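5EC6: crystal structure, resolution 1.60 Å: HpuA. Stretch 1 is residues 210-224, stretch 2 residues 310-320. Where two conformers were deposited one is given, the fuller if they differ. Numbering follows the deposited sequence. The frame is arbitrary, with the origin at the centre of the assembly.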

# COMPACT_ATOMS: atom_id res chain seq x y z
N SER A 210 13.66 -0.48 -1.86
CA SER A 210 13.09 -1.37 -2.87
C SER A 210 12.37 -0.53 -3.89
O SER A 210 11.64 0.41 -3.55
CB SER A 210 12.09 -2.30 -2.24
OG SER A 210 12.66 -3.16 -1.22
N PHE A 211 12.60 -0.87 -5.16
CA PHE A 211 12.05 -0.10 -6.26
C PHE A 211 11.39 -1.02 -7.30
O PHE A 211 11.92 -2.09 -7.63
CB PHE A 211 13.14 0.74 -6.94
CG PHE A 211 13.86 1.64 -5.93
CD1 PHE A 211 13.29 2.81 -5.55
CD2 PHE A 211 15.01 1.20 -5.30
CE1 PHE A 211 13.89 3.63 -4.62
CE2 PHE A 211 15.62 2.00 -4.35
CZ PHE A 211 15.05 3.21 -4.02
N LEU A 212 10.23 -0.58 -7.75
CA LEU A 212 9.53 -1.25 -8.85
C LEU A 212 9.35 -0.23 -9.97
O LEU A 212 8.95 0.91 -9.73
CB LEU A 212 8.15 -1.76 -8.41
CG LEU A 212 8.12 -2.70 -7.22
CD1 LEU A 212 6.69 -3.04 -6.85
CD2 LEU A 212 8.97 -3.93 -7.42
N THR A 213 9.62 -0.65 -11.21
CA THR A 213 9.42 0.18 -12.37
C THR A 213 8.41 -0.44 -13.33
O THR A 213 8.47 -1.65 -13.65
CB THR A 213 10.77 0.46 -13.06
OG1 THR A 213 11.49 1.35 -12.23
CG2 THR A 213 10.64 1.06 -14.42
N VAL A 214 7.52 0.44 -13.79
CA VAL A 214 6.52 0.10 -14.78
C VAL A 214 6.96 0.70 -16.10
O VAL A 214 7.22 1.92 -16.19
CB VAL A 214 5.12 0.61 -14.40
CG1 VAL A 214 4.16 0.29 -15.54
CG2 VAL A 214 4.62 -0.01 -13.12
N ASN A 215 7.03 -0.14 -17.14
CA ASN A 215 7.21 0.32 -18.51
C ASN A 215 5.85 0.21 -19.21
O ASN A 215 5.36 -0.88 -19.43
CB ASN A 215 8.25 -0.50 -19.23
CG ASN A 215 8.58 0.06 -20.58
OD1 ASN A 215 7.67 0.46 -21.32
ND2 ASN A 215 9.86 0.13 -20.91
N PHE A 216 5.23 1.36 -19.45
CA PHE A 216 3.92 1.44 -20.06
C PHE A 216 4.02 1.20 -21.58
O PHE A 216 3.00 0.90 -22.19
CB PHE A 216 3.29 2.81 -19.81
CG PHE A 216 2.93 3.05 -18.35
CD1 PHE A 216 1.75 2.59 -17.83
CD2 PHE A 216 3.83 3.68 -17.50
CE1 PHE A 216 1.40 2.84 -16.49
CE2 PHE A 216 3.50 3.88 -16.15
CZ PHE A 216 2.30 3.44 -15.66
N ASN A 217 5.19 1.37 -22.17
CA ASN A 217 5.38 1.06 -23.63
C ASN A 217 5.23 -0.43 -23.86
O ASN A 217 4.55 -0.85 -24.79
CB ASN A 217 6.73 1.55 -24.14
CG ASN A 217 7.00 2.98 -23.86
OD1 ASN A 217 6.11 3.82 -23.95
ND2 ASN A 217 8.26 3.29 -23.48
N THR A 218 5.85 -1.23 -23.01
CA THR A 218 5.86 -2.69 -23.16
C THR A 218 4.86 -3.41 -22.27
O THR A 218 4.58 -4.61 -22.41
CB THR A 218 7.26 -3.24 -22.80
OG1 THR A 218 7.53 -2.92 -21.41
CG2 THR A 218 8.34 -2.74 -23.70
N GLY A 219 4.27 -2.67 -21.32
CA GLY A 219 3.34 -3.27 -20.36
C GLY A 219 3.98 -4.25 -19.40
O GLY A 219 3.44 -5.30 -19.16
N LYS A 220 5.15 -3.90 -18.89
CA LYS A 220 5.91 -4.74 -17.98
C LYS A 220 6.21 -4.04 -16.66
O LYS A 220 6.36 -2.82 -16.63
CB LYS A 220 7.23 -5.20 -18.61
CG LYS A 220 7.03 -6.15 -19.80
CD LYS A 220 6.35 -7.47 -19.43
CE LYS A 220 6.52 -8.49 -20.55
NZ LYS A 220 5.90 -9.78 -20.27
N LEU A 221 6.34 -4.81 -15.58
CA LEU A 221 6.82 -4.33 -14.30
C LEU A 221 8.00 -5.16 -13.81
O LEU A 221 7.99 -6.38 -13.87
CB LEU A 221 5.73 -4.39 -13.26
CG LEU A 221 5.97 -3.90 -11.83
CD1 LEU A 221 4.68 -3.47 -11.14
CD2 LEU A 221 6.58 -4.99 -11.00
N GLY A 222 9.05 -4.46 -13.39
CA GLY A 222 10.24 -5.09 -12.83
C GLY A 222 10.67 -4.49 -11.51
O GLY A 222 10.24 -3.39 -11.13
N GLY A 223 11.52 -5.22 -10.80
CA GLY A 223 12.17 -4.72 -9.61
C GLY A 223 12.25 -5.77 -8.52
O GLY A 223 11.83 -6.89 -8.70
N THR A 224 12.83 -5.38 -7.37
CA THR A 224 13.12 -6.29 -6.29
C THR A 224 12.74 -5.67 -4.96
O THR A 224 13.14 -4.54 -4.66
CB THR A 224 14.62 -6.64 -6.27
OG1 THR A 224 14.95 -7.33 -7.49
CG2 THR A 224 14.97 -7.54 -5.08
N ALA A 310 7.56 10.43 -21.79
CA ALA A 310 8.28 10.45 -23.04
C ALA A 310 9.38 9.41 -23.18
O ALA A 310 10.02 9.31 -24.26
CB ALA A 310 8.84 11.86 -23.30
N ASP A 311 9.62 8.59 -22.15
CA ASP A 311 10.67 7.59 -22.21
C ASP A 311 10.33 6.54 -23.24
O ASP A 311 9.22 6.00 -23.22
CB ASP A 311 10.83 6.96 -20.82
CG ASP A 311 12.13 6.18 -20.67
OD1 ASP A 311 12.66 5.68 -21.68
OD2 ASP A 311 12.68 6.17 -19.59
N THR A 312 11.26 6.29 -24.18
CA THR A 312 11.04 5.33 -25.23
C THR A 312 11.77 3.99 -24.96
O THR A 312 11.79 3.10 -25.83
CB THR A 312 11.52 5.89 -26.58
OG1 THR A 312 12.91 6.21 -26.46
CG2 THR A 312 10.72 7.11 -26.95
N SER A 313 12.33 3.82 -23.76
CA SER A 313 12.91 2.54 -23.35
C SER A 313 11.95 1.37 -23.51
O SER A 313 10.72 1.50 -23.34
CB SER A 313 13.37 2.64 -21.89
OG SER A 313 13.83 1.42 -21.37
N THR A 314 12.52 0.20 -23.79
CA THR A 314 11.74 -1.03 -23.78
C THR A 314 12.11 -1.97 -22.63
O THR A 314 11.70 -3.13 -22.61
CB THR A 314 11.92 -1.80 -25.11
OG1 THR A 314 13.30 -2.07 -25.30
CG2 THR A 314 11.42 -0.98 -26.29
N ASP A 315 12.82 -1.45 -21.62
CA ASP A 315 13.15 -2.29 -20.48
C ASP A 315 12.58 -1.72 -19.15
O ASP A 315 11.97 -0.64 -19.15
CB ASP A 315 14.67 -2.50 -20.40
CG ASP A 315 15.44 -1.26 -20.02
OD1 ASP A 315 14.99 -0.40 -19.25
OD2 ASP A 315 16.60 -1.13 -20.55
N THR A 316 12.71 -2.49 -18.07
CA THR A 316 12.23 -2.06 -16.76
C THR A 316 13.34 -1.55 -15.86
O THR A 316 13.18 -1.52 -14.64
CB THR A 316 11.45 -3.15 -16.04
OG1 THR A 316 12.18 -4.38 -16.06
CG2 THR A 316 10.09 -3.33 -16.75
N SER A 317 14.45 -1.12 -16.46
CA SER A 317 15.47 -0.43 -15.65
C SER A 317 14.87 0.80 -14.98
O SER A 317 14.02 1.49 -15.55
CB SER A 317 16.69 -0.04 -16.47
OG SER A 317 16.42 0.93 -17.45
N HIS A 318 15.34 1.08 -13.78
CA HIS A 318 14.80 2.15 -13.00
C HIS A 318 15.18 3.53 -13.55
O HIS A 318 16.27 3.73 -14.14
CB HIS A 318 15.23 2.06 -11.56
CG HIS A 318 14.85 0.77 -10.90
ND1 HIS A 318 13.54 0.31 -10.89
CD2 HIS A 318 15.58 -0.11 -10.19
CE1 HIS A 318 13.50 -0.80 -10.17
NE2 HIS A 318 14.74 -1.09 -9.77
N LEU A 319 14.26 4.48 -13.37
CA LEU A 319 14.60 5.89 -13.52
C LEU A 319 15.42 6.34 -12.32
O LEU A 319 15.06 6.01 -11.18
CB LEU A 319 13.31 6.72 -13.67
CG LEU A 319 12.40 6.31 -14.80
CD1 LEU A 319 11.14 7.15 -14.89
CD2 LEU A 319 13.16 6.36 -16.12
N VAL A 320 16.46 7.13 -12.56
CA VAL A 320 17.46 7.44 -11.51
C VAL A 320 17.85 8.94 -11.48
O VAL A 320 18.99 9.26 -11.14
CB VAL A 320 18.74 6.58 -11.67
CG1 VAL A 320 18.49 5.10 -11.40
CG2 VAL A 320 19.35 6.76 -13.06
O HOH W 1 9.95 -3.79 -20.61

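A β-hairpin whose two strands are joined by a short turn receives an irregular segment. The two bury 563 Å² between them, and Thr 316, His 318 and Thr 213 cover the most.

Thr 316 shows how a small branched residue can use a glycine. Its CG2 lies 3.7 Å from Gly 222 N and 3.9 Å from Lys 220 CB, while its backbone O sits 3.5 Å from Thr 213 CB. A CB on Gly 222 would fall 2.4 Å from Thr 316 OG1, so the bare backbone makes the room.

The CA-to-CB bond of His 318 points sideways to the hairpin, but its ring comes nearer. Phe 211 CB packs over one face, 3.8 Å from the ring centroid, in a CH-pi contact. At the edge, His 318 ND1 and Thr 213 OG1 form a 2.7 Å hydrogen bond, in which either could be the donor. Gly 223 CA also approaches the ring edge, 4.2 Å from His 318 CE1; its backbone angles call for glycine in any case. Thr 213 suits its buried place by offering a methyl as well: its CG2 is 3.6 Å from Ser 317 O.

Toward the turn, two asparagines read the backbone of the irregular segment. Asn 215 ND2 spends both hydrogens, on Ser 313 O and Asp 315 O, each at 2.9 Å and nearly straight. Asn 217 ND2 does likewise, reaching Asp 311 O at 2.9 Å and Ser 313 O at 3.0 Å, so one carbonyl is shared. A carboxamide fits because its NH2 group supplies two donors, one for each of two backbone carbonyls, and Asn 215 OD1 meanwhile accepts from Thr 218 N at 3.0 Å, bracing the turn. Beyond, a water links Thr 218 OG1 to Thr 314 O, 2.7 Å from each.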